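Local coordinates for protein putative immunoglobulin A1 protease (PDB 3N6Z) that is a putative immunoglobulin A1 protease, probably hydrolysing peptide bonds, with its chain wound into a stack of short parallel strands, at residues T246-I257 / D278-V289; G338-L348 / K351-W361. All blocks are in the same frame, centred on the assembly; numbering follows the deposited sequence. Where two conformers were deposited one is given.

Contact 1 of 2, residues T246-I257 / D278-V289; sequences TKGGVGGILGQI and DASSTVGRIVGV
K247 and D278 lie side by side, CG of K247 packing 3.7 Å from CB of D278. Both have CG anti to the backbone nitrogen (chi1 -178° for K247, -164° for D278), which sends the two side chains the same way. NZ of K247 and OD2 of D278 remain 4.5 Å apart, too far for a salt bridge; one water joins them. S280 grips OD1 of D278 from opposite faces of the carboxylate plane, with its backbone N (an Asx turn) and with OG.

Further along, V250 and V283 pair on one face of the parallel strands 248-251 and 282-284, CB of V250 meeting CG2 of V283 at 4.1 Å. I253 and I286 again run alongside each other. Past the corner, strand 287-289 runs nearly antiparallel to 248-251, and CG2 of V289 presses on CA of G249 at a tight 3.5 Å. Q256 crosses V289 obliquely, their CB atoms 3.8 Å apart. T282 OG1 gives a 2.7 Å bond to O of G288.

Backbone bonds run throughout, and I286 O takes both I253 N and L254 N. Two successive coils turn the same corner with several like residues stacked, valine on valine, glycine on glycine, as in a parallel beta-solenoid.

Contact 2 of 2, residues G338-L348 / K351-W361; sequences GNIIVAWNPNL and KGTNGYPIFQW
L348 and F359 make the main apolar contact. Their side chains run alongside each other, and CD1 of L348 sits over one face of the phenyl ring, a CH-pi contact 3.9 Å from the centroid and 21° off the normal. CG of L348 comes to 3.6 Å from CD1 of F359. CD1 of L348 also approaches the W361 indole obliquely, while the F359 ring meets W349 and Y205 edge-to-face. I341 of the helix crosses P357 at about a right angle, CG2 of I341 lying 3.6 Å from CB of P357. V342 likewise crosses the K351 chain, with CG2 of V342 3.8 Å from CG of K351.

The polar contacts sit toward the two ends. CG of K351 is anti to its carbonyl carbon (chi1 -70°) and the chain runs out straight from there, carrying NZ of K351 to within 2.9 Å of OD1 of N339, nearly along the C=O axis. N339 has two conformers and this bond belongs to one of them, which makes it doubtful. At the far end, Q360 N donates to O of L348 at 2.8 Å. The Q360 amide reaches back as well: its NE2 makes a bent, weak bond to O of P346 and is held more firmly by O of W349.

Apolar carbons thus fill the buried middle between helix 334-344 and the returning C-terminal chain, with the Q360 N bond as a backbone tie beside them. K351 and the Q360 amide add polar links on the solvent-facing side, that of K351 probably a charge-dipole hydrogen bond rather than a salt bridge.

Overall arrangement
Contact 1 is largely buried and joins neighbouring coils of the strand stack, whereas contact 2 is only partly buried and folds the C-terminal chain back on helix 334-344. They share no strand or helix: their centres are 26 Å apart, the nearest atoms about 7 Å, and contact 1 closes along the chain before contact 2 opens. Main-chain hydrogen bonds dominate 246-257 / 278-289, with many glycines and with small aliphatic side chains on the sheet faces. In 338-348 / 351-361 side chains do most of the work, through aromatic, proline and long polar groups. Y238, on strand 237-239 of the stack, bonds P357 and touches I341, tying contact 2 to the repeating body.

Contact 1 of 2, residues T246-I257 / D278-V289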
loop_
_atom_site.group_PDB
_atom_site.type_symbol
_atom_site.label_atom_id
_atom_site.label_comp_id
_atom_site.label_asym_id
_atom_site.label_seq_id
_atom_site.Cartn_x
_atom_site.Cartn_y
_atom_site.Cartn_z
ATOM N N THR A 246 8.579 5.893 15.712
ATOM C CA THR A 246 9.449 6.129 16.870
ATOM C C THR A 246 10.012 7.546 16.866
ATOM O O THR A 246 9.987 8.223 17.897
ATOM C CB THR A 246 10.590 5.108 16.839
ATOM O OG1 THR A 246 10.025 3.809 16.961
ATOM C CG2 THR A 246 11.627 5.356 17.910
ATOM N N LYS A 247 10.469 8.024 15.701
ATOM C CA LYS A 247 11.080 9.349 15.582
ATOM C C LYS A 247 11.070 9.712 14.108
ATOM O O LYS A 247 11.895 9.257 13.337
ATOM C CB LYS A 247 12.521 9.343 16.141
ATOM C CG LYS A 247 13.188 10.722 16.076
ATOM C CD LYS A 247 14.508 10.770 16.846
ATOM C CE LYS A 247 15.258 12.077 16.654
ATOM N NZ LYS A 247 16.479 12.106 17.491
ATOM N N GLY A 248 10.076 10.509 13.725
ATOM C CA GLY A 248 9.958 10.955 12.347
ATOM C C GLY A 248 8.583 11.509 12.063
ATOM O O GLY A 248 7.946 12.099 12.936
ATOM N N GLY A 249 8.180 11.358 10.810
ATOM C CA GLY A 249 6.926 11.883 10.310
ATOM C C GLY A 249 5.852 10.814 10.264
ATOM O O GLY A 249 6.112 9.668 9.880
ATOM N N VAL A 250 4.637 11.225 10.602
ATOM C CA VAL A 250 3.466 10.382 10.609
ATOM C C VAL A 250 2.360 11.107 9.880
ATOM O O VAL A 250 2.036 12.237 10.220
ATOM C CB VAL A 250 3.021 10.053 12.044
ATOM C CG1 VAL A 250 1.796 9.110 12.069
ATOM C CG2 VAL A 250 4.163 9.492 12.857
ATOM N N GLY A 251 1.740 10.430 8.924
ATOM C CA GLY A 251 0.582 10.952 8.220
ATOM C C GLY A 251 -0.540 9.936 8.143
ATOM O O GLY A 251 -0.298 8.733 7.967
ATOM N N GLY A 252 -1.783 10.412 8.169
ATOM C CA GLY A 252 -2.922 9.514 8.011
ATOM C C GLY A 252 -2.954 8.847 6.647
ATOM O O GLY A 252 -3.438 7.716 6.530
ATOM N N ILE A 253 -2.444 9.533 5.632
ATOM C CA ILE A 253 -2.322 8.988 4.292
ATOM C C ILE A 253 -0.854 8.689 3.942
ATOM O O ILE A 253 -0.520 7.552 3.558
ATOM C CB ILE A 253 -2.984 9.876 3.215
ATOM C CG1 ILE A 253 -4.492 9.995 3.469
ATOM C CG2 ILE A 253 -2.735 9.323 1.810
ATOM C CD1 ILE A 253 -5.306 8.709 3.299
ATOM N N LEU A 254 -0.002 9.708 4.064
ATOM C CA LEU A 254 1.382 9.653 3.593
ATOM C C LEU A 254 2.308 10.163 4.688
ATOM O O LEU A 254 2.089 11.254 5.217
ATOM C CB LEU A 254 1.560 10.488 2.310
ATOM C CG LEU A 254 2.994 10.629 1.758
ATOM C CD1 LEU A 254 3.535 9.270 1.242
ATOM C CD2 LEU A 254 3.082 11.728 0.705
ATOM N N GLY A 255 3.391 9.435 4.985
ATOM C CA GLY A 255 4.388 9.931 5.943
ATOM C C GLY A 255 5.172 11.142 5.453
ATOM O O GLY A 255 5.114 12.211 6.072
ATOM N N GLN A 256 5.874 10.977 4.342
ATOM C CA GLN A 256 6.829 11.957 3.849
ATOM C C GLN A 256 6.831 12.110 2.349
ATOM O O GLN A 256 6.834 11.118 1.621
ATOM C CB GLN A 256 8.255 11.580 4.282
ATOM C CG GLN A 256 9.371 12.356 3.581
ATOM C CD GLN A 256 10.733 12.175 4.203
ATOM O OE1 GLN A 256 10.886 12.243 5.428
ATOM N NE2 GLN A 256 11.738 11.932 3.347
ATOM N N ILE A 257 6.922 13.344 1.888
ATOM C CA ILE A 257 7.333 13.666 0.513
ATOM C C ILE A 257 8.820 14.010 0.577
ATOM O O ILE A 257 9.245 14.871 1.366
ATOM C CB ILE A 257 6.561 14.882 -0.085
ATOM C CG1 ILE A 257 5.043 14.695 0.022
ATOM C CG2 ILE A 257 6.977 15.093 -1.548
ATOM C CD1 ILE A 257 4.237 15.976 -0.347
ATOM N N ASP A 278 8.890 10.219 19.677
ATOM C CA ASP A 278 9.855 11.257 20.026
ATOM C C ASP A 278 9.256 12.647 19.863
ATOM O O ASP A 278 8.491 12.892 18.933
ATOM C CB ASP A 278 11.085 11.135 19.147
ATOM C CG ASP A 278 12.263 11.884 19.674
ATOM O OD1 ASP A 278 12.436 13.078 19.337
ATOM O OD2 ASP A 278 13.072 11.256 20.382
ATOM N N ALA A 279 9.660 13.570 20.738
ATOM C CA ALA A 279 9.211 14.969 20.676
ATOM C C ALA A 279 9.543 15.686 19.360
ATOM O O ALA A 279 8.879 16.659 19.017
ATOM C CB ALA A 279 9.826 15.747 21.826
ATOM N N SER A 280 10.558 15.223 18.630
ATOM C CA SER A 280 10.964 15.823 17.363
ATOM C C SER A 280 10.078 15.361 16.209
ATOM O O SER A 280 10.280 15.799 15.071
ATOM C CB SER A 280 12.412 15.470 17.050
ATOM O OG SER A 280 12.538 14.087 16.797
ATOM N N SER A 281 9.150 14.440 16.481
ATOM C CA SER A 281 8.246 13.935 15.452
ATOM C C SER A 281 7.302 15.014 14.919
ATOM O O SER A 281 7.028 16.019 15.571
ATOM C CB SER A 281 7.427 12.763 15.990
ATOM O OG SER A 281 8.245 11.682 16.416
ATOM N N THR A 282 6.826 14.790 13.699
ATOM C CA THR A 282 5.791 15.630 13.087
ATOM C C THR A 282 4.617 14.721 12.735
ATOM O O THR A 282 4.803 13.622 12.219
ATOM C CB THR A 282 6.310 16.419 11.874
ATOM O OG1 THR A 282 6.856 15.515 10.908
ATOM C CG2 THR A 282 7.387 17.408 12.315
ATOM N N VAL A 283 3.411 15.189 13.031
ATOM C CA VAL A 283 2.188 14.452 12.778
ATOM C C VAL A 283 1.218 15.302 11.993
ATOM O O VAL A 283 0.836 16.391 12.440
ATOM C CB VAL A 283 1.575 13.951 14.086
ATOM C CG1 VAL A 283 0.240 13.250 13.816
ATOM C CG2 VAL A 283 2.549 13.041 14.839
ATOM N N GLY A 284 0.829 14.808 10.825
ATOM C CA GLY A 284 -0.155 15.491 9.962
ATOM C C GLY A 284 -1.337 14.567 9.751
ATOM O O GLY A 284 -1.160 13.360 9.484
ATOM N N ARG A 285 -2.556 15.083 9.823
ATOM C CA ARG A 285 -3.703 14.182 9.624
ATOM C C ARG A 285 -3.587 13.513 8.263
ATOM O O ARG A 285 -3.971 12.354 8.127
ATOM C CB ARG A 285 -5.047 14.861 9.815
ATOM C CG ARG A 285 -5.237 15.483 11.177
ATOM C CD ARG A 285 -6.688 15.881 11.462
ATOM N NE ARG A 285 -7.126 16.965 10.587
ATOM C CZ ARG A 285 -8.031 17.889 10.898
ATOM N NH1 ARG A 285 -8.687 17.824 12.052
ATOM N NH2 ARG A 285 -8.272 18.871 10.040
ATOM N N ILE A 286 -3.123 14.245 7.237
ATOM C CA ILE A 286 -2.959 13.662 5.889
ATOM C C ILE A 286 -1.492 13.316 5.592
ATOM O O ILE A 286 -1.174 12.175 5.194
ATOM C CB ILE A 286 -3.542 14.584 4.776
ATOM C CG1 ILE A 286 -4.957 15.104 5.133
ATOM C CG2 ILE A 286 -3.595 13.856 3.408
ATOM C CD1 ILE A 286 -5.984 13.982 5.318
ATOM N N VAL A 287 -0.610 14.309 5.693
ATOM C CA VAL A 287 0.815 14.176 5.333
ATOM C C VAL A 287 1.676 14.676 6.486
ATOM O O VAL A 287 1.435 15.771 7.025
ATOM C CB VAL A 287 1.177 14.969 4.059
ATOM C CG1 VAL A 287 2.637 14.777 3.724
ATOM C CG2 VAL A 287 0.257 14.608 2.882
ATOM N N GLY A 288 2.724 13.913 6.819
ATOM C CA GLY A 288 3.601 14.238 7.959
ATOM C C GLY A 288 4.840 15.089 7.753
ATOM O O GLY A 288 5.252 15.770 8.708
ATOM N N VAL A 289 5.433 15.073 6.553
ATOM C CA VAL A 289 6.707 15.750 6.291
ATOM C C VAL A 289 6.746 16.334 4.895
ATOM O O VAL A 289 6.396 15.651 3.916
ATOM C CB VAL A 289 7.935 14.785 6.387
ATOM C CG1 VAL A 289 9.277 15.582 6.307
ATOM C CG2 VAL A 289 7.872 13.911 7.628
HETATM O O HOH W 1 15.666 11.704 20.281
#

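Contact 2 of 2, residues G338-L348 / K351-W361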
loop_
_atom_site.group_PDB
_atom_site.type_symbol
_atom_site.label_atom_id
_atom_site.label_comp_id
_atom_site.label_asym_id
_atom_site.label_seq_id
_atom_site.Cartn_x
_atom_site.Cartn_y
_atom_site.Cartn_z
ATOM N N GLY A 338 -18.511 8.569 5.862
ATOM C CA GLY A 338 -19.127 7.413 5.204
ATOM C C GLY A 338 -19.760 7.795 3.882
ATOM O O GLY A 338 -19.587 7.081 2.900
ATOM N N ASN A 339 -20.505 8.906 3.868
ATOM C CA ASN A 339 -21.099 9.477 2.634
ATOM C C ASN A 339 -20.065 9.790 1.610
ATOM O O ASN A 339 -20.191 9.468 0.431
ATOM C CB ASN A 339 -21.816 10.837 2.893
ATOM C CG ASN A 339 -23.137 10.701 3.626
ATOM O OD1 ASN A 339 -23.697 9.607 3.768
ATOM N ND2 ASN A 339 -23.636 11.835 4.124
ATOM N N ILE A 340 -19.022 10.489 2.063
ATOM C CA ILE A 340 -17.979 10.961 1.171
ATOM C C ILE A 340 -17.267 9.785 0.487
ATOM O O ILE A 340 -17.073 9.772 -0.736
ATOM C CB ILE A 340 -16.969 11.877 1.930
ATOM C CG1 ILE A 340 -17.649 13.222 2.311
ATOM C CG2 ILE A 340 -15.710 12.113 1.116
ATOM C CD1 ILE A 340 -16.854 14.007 3.342
ATOM N N ILE A 341 -16.848 8.819 1.295
ATOM C CA ILE A 341 -16.063 7.673 0.815
ATOM C C ILE A 341 -16.873 6.830 -0.171
ATOM O O ILE A 341 -16.399 6.528 -1.257
ATOM C CB ILE A 341 -15.547 6.838 1.990
ATOM C CG1 ILE A 341 -14.490 7.623 2.802
ATOM C CG2 ILE A 341 -14.962 5.490 1.496
ATOM C CD1 ILE A 341 -14.179 7.069 4.211
ATOM N N VAL A 342 -18.118 6.505 0.172
ATOM C CA VAL A 342 -18.919 5.683 -0.740
ATOM C C VAL A 342 -19.125 6.403 -2.081
ATOM O O VAL A 342 -19.083 5.786 -3.131
ATOM C CB VAL A 342 -20.239 5.242 -0.098
ATOM C CG1 VAL A 342 -21.177 4.589 -1.111
ATOM C CG2 VAL A 342 -19.950 4.303 1.077
ATOM N N ALA A 343 -19.313 7.724 -2.044
ATOM C CA ALA A 343 -19.476 8.510 -3.273
ATOM C C ALA A 343 -18.264 8.517 -4.214
ATOM O O ALA A 343 -18.385 8.814 -5.411
ATOM C CB ALA A 343 -19.930 9.965 -2.912
ATOM N N TRP A 344 -17.088 8.169 -3.709
ATOM C CA TRP A 344 -15.924 7.984 -4.569
ATOM C C TRP A 344 -16.156 6.997 -5.708
ATOM O O TRP A 344 -15.690 7.229 -6.837
ATOM C CB TRP A 344 -14.685 7.585 -3.783
ATOM C CG TRP A 344 -14.197 8.577 -2.834
ATOM C CD1 TRP A 344 -14.502 9.927 -2.780
ATOM C CD2 TRP A 344 -13.342 8.326 -1.719
ATOM N NE1 TRP A 344 -13.863 10.521 -1.725
ATOM C CE2 TRP A 344 -13.140 9.563 -1.060
ATOM C CE3 TRP A 344 -12.708 7.177 -1.226
ATOM C CZ2 TRP A 344 -12.351 9.676 0.074
ATOM C CZ3 TRP A 344 -11.896 7.295 -0.103
ATOM C CH2 TRP A 344 -11.731 8.538 0.531
ATOM N N ASN A 345 -16.868 5.914 -5.406
ATOM C CA ASN A 345 -17.298 4.960 -6.423
ATOM C C ASN A 345 -18.349 4.043 -5.816
ATOM O O ASN A 345 -18.021 3.036 -5.190
ATOM C CB ASN A 345 -16.144 4.135 -7.011
ATOM C CG ASN A 345 -16.627 3.183 -8.087
ATOM O OD1 ASN A 345 -17.821 3.133 -8.364
ATOM N ND2 ASN A 345 -15.717 2.414 -8.666
ATOM N N PRO A 346 -19.630 4.380 -5.992
ATOM C CA PRO A 346 -20.696 3.597 -5.377
ATOM C C PRO A 346 -20.827 2.150 -5.885
ATOM O O PRO A 346 -21.471 1.334 -5.235
ATOM C CB PRO A 346 -21.949 4.383 -5.758
ATOM C CG PRO A 346 -21.497 5.730 -5.971
ATOM C CD PRO A 346 -20.121 5.664 -6.526
ATOM N N ASN A 347 -20.220 1.857 -7.033
ATOM C CA ASN A 347 -20.145 0.472 -7.527
ATOM C C ASN A 347 -19.117 -0.402 -6.802
ATOM O O ASN A 347 -19.175 -1.623 -6.912
ATOM C CB ASN A 347 -19.861 0.477 -9.034
ATOM C CG ASN A 347 -20.970 1.154 -9.839
ATOM O OD1 ASN A 347 -22.155 1.024 -9.524
ATOM N ND2 ASN A 347 -20.579 1.882 -10.883
ATOM N N LEU A 348 -18.176 0.228 -6.081
ATOM C CA LEU A 348 -17.088 -0.444 -5.373
ATOM C C LEU A 348 -17.299 -0.414 -3.870
ATOM O O LEU A 348 -17.209 -1.436 -3.205
ATOM C CB LEU A 348 -15.736 0.214 -5.712
ATOM C CG LEU A 348 -14.520 -0.273 -4.938
ATOM C CD1 LEU A 348 -14.262 -1.760 -5.222
ATOM C CD2 LEU A 348 -13.295 0.611 -5.270
ATOM N N LYS A 351 -21.129 1.107 2.801
ATOM C CA LYS A 351 -21.012 1.386 4.215
ATOM C C LYS A 351 -20.884 0.050 4.939
ATOM O O LYS A 351 -21.524 -0.938 4.568
ATOM C CB LYS A 351 -22.199 2.244 4.720
ATOM C CG LYS A 351 -22.107 3.646 4.177
ATOM C CD LYS A 351 -23.152 4.602 4.713
ATOM C CE LYS A 351 -23.189 5.830 3.820
ATOM N NZ LYS A 351 -24.167 6.816 4.310
ATOM N N GLY A 352 -20.018 0.005 5.936
ATOM C CA GLY A 352 -19.834 -1.174 6.749
ATOM C C GLY A 352 -20.748 -1.043 7.956
ATOM O O GLY A 352 -21.147 0.067 8.353
ATOM N N THR A 353 -21.056 -2.177 8.561
ATOM C CA THR A 353 -22.022 -2.198 9.675
ATOM C C THR A 353 -21.512 -1.419 10.917
ATOM O O THR A 353 -22.317 -0.837 11.660
ATOM C CB THR A 353 -22.425 -3.641 10.020
ATOM O OG1 THR A 353 -21.279 -4.364 10.485
ATOM C CG2 THR A 353 -22.989 -4.340 8.771
ATOM N N ASN A 354 -20.185 -1.347 11.084
ATOM C CA ASN A 354 -19.548 -0.559 12.159
ATOM C C ASN A 354 -19.159 0.892 11.781
ATOM O O ASN A 354 -18.406 1.544 12.509
ATOM C CB ASN A 354 -18.317 -1.307 12.681
ATOM C CG ASN A 354 -17.246 -1.476 11.626
ATOM O OD1 ASN A 354 -17.411 -1.008 10.485
ATOM N ND2 ASN A 354 -16.164 -2.171 11.977
ATOM N N GLY A 355 -19.642 1.388 10.646
ATOM C CA GLY A 355 -19.384 2.771 10.243
ATOM C C GLY A 355 -18.236 2.935 9.279
ATOM O O GLY A 355 -18.171 3.966 8.592
ATOM N N TYR A 356 -17.332 1.943 9.208
ATOM C CA TYR A 356 -16.181 2.066 8.326
ATOM C C TYR A 356 -16.527 1.518 6.944
ATOM O O TYR A 356 -16.894 0.349 6.821
ATOM C CB TYR A 356 -14.975 1.315 8.889
ATOM C CG TYR A 356 -14.393 1.873 10.153
ATOM C CD1 TYR A 356 -13.720 3.093 10.172
ATOM C CD2 TYR A 356 -14.513 1.162 11.359
ATOM C CE1 TYR A 356 -13.190 3.620 11.327
ATOM C CE2 TYR A 356 -13.944 1.668 12.535
ATOM C CZ TYR A 356 -13.306 2.915 12.506
ATOM O OH TYR A 356 -12.739 3.409 13.652
ATOM N N PRO A 357 -16.381 2.332 5.884
ATOM C CA PRO A 357 -16.645 1.829 4.547
ATOM C C PRO A 357 -15.653 0.740 4.127
ATOM O O PRO A 357 -14.480 0.768 4.519
ATOM C CB PRO A 357 -16.504 3.074 3.660
ATOM C CG PRO A 357 -16.794 4.196 4.559
ATOM C CD PRO A 357 -16.206 3.794 5.872
ATOM N N ILE A 358 -16.155 -0.190 3.346
ATOM C CA ILE A 358 -15.385 -1.302 2.805
ATOM C C ILE A 358 -15.795 -1.495 1.339
ATOM O O ILE A 358 -16.564 -0.712 0.819
ATOM C CB ILE A 358 -15.529 -2.584 3.691
ATOM C CG1 ILE A 358 -16.996 -3.037 3.744
ATOM C CG2 ILE A 358 -14.967 -2.345 5.094
ATOM C CD1 ILE A 358 -17.210 -4.341 4.456
ATOM N N PHE A 359 -15.280 -2.517 0.674
ATOM C CA PHE A 359 -15.727 -2.797 -0.668
ATOM C C PHE A 359 -16.918 -3.721 -0.613
ATOM O O PHE A 359 -17.088 -4.491 0.340
ATOM C CB PHE A 359 -14.631 -3.461 -1.531
ATOM C CG PHE A 359 -13.360 -2.652 -1.696
ATOM C CD1 PHE A 359 -13.332 -1.273 -1.671
ATOM C CD2 PHE A 359 -12.186 -3.332 -1.937
ATOM C CE1 PHE A 359 -12.147 -0.586 -1.875
ATOM C CE2 PHE A 359 -10.998 -2.664 -2.177
ATOM C CZ PHE A 359 -10.992 -1.289 -2.111
ATOM N N GLN A 360 -17.674 -3.726 -1.700
ATOM C CA GLN A 360 -18.823 -4.618 -1.797
ATOM C C GLN A 360 -18.409 -6.083 -1.709
ATOM O O GLN A 360 -19.178 -6.914 -1.236
ATOM C CB GLN A 360 -19.599 -4.293 -3.055
ATOM C CG GLN A 360 -20.334 -2.962 -2.839
ATOM C CD GLN A 360 -21.032 -2.438 -4.029
ATOM O OE1 GLN A 360 -21.560 -3.204 -4.831
ATOM N NE2 GLN A 360 -21.046 -1.103 -4.176
ATOM N N TRP A 361 -17.172 -6.387 -2.118
ATOM C CA TRP A 361 -16.608 -7.737 -2.091
ATOM C C TRP A 361 -15.643 -8.014 -0.930
ATOM O O TRP A 361 -15.093 -9.095 -0.839
ATOM C CB TRP A 361 -15.925 -8.029 -3.408
ATOM C CG TRP A 361 -14.926 -7.049 -3.890
ATOM C CD1 TRP A 361 -15.156 -6.042 -4.759
ATOM C CD2 TRP A 361 -13.505 -7.004 -3.589
ATOM N NE1 TRP A 361 -13.986 -5.346 -5.013
ATOM C CE2 TRP A 361 -12.958 -5.940 -4.340
ATOM C CE3 TRP A 361 -12.650 -7.781 -2.803
ATOM C CZ2 TRP A 361 -11.592 -5.610 -4.303
ATOM C CZ3 TRP A 361 -11.310 -7.467 -2.765
ATOM C CH2 TRP A 361 -10.793 -6.375 -3.516
#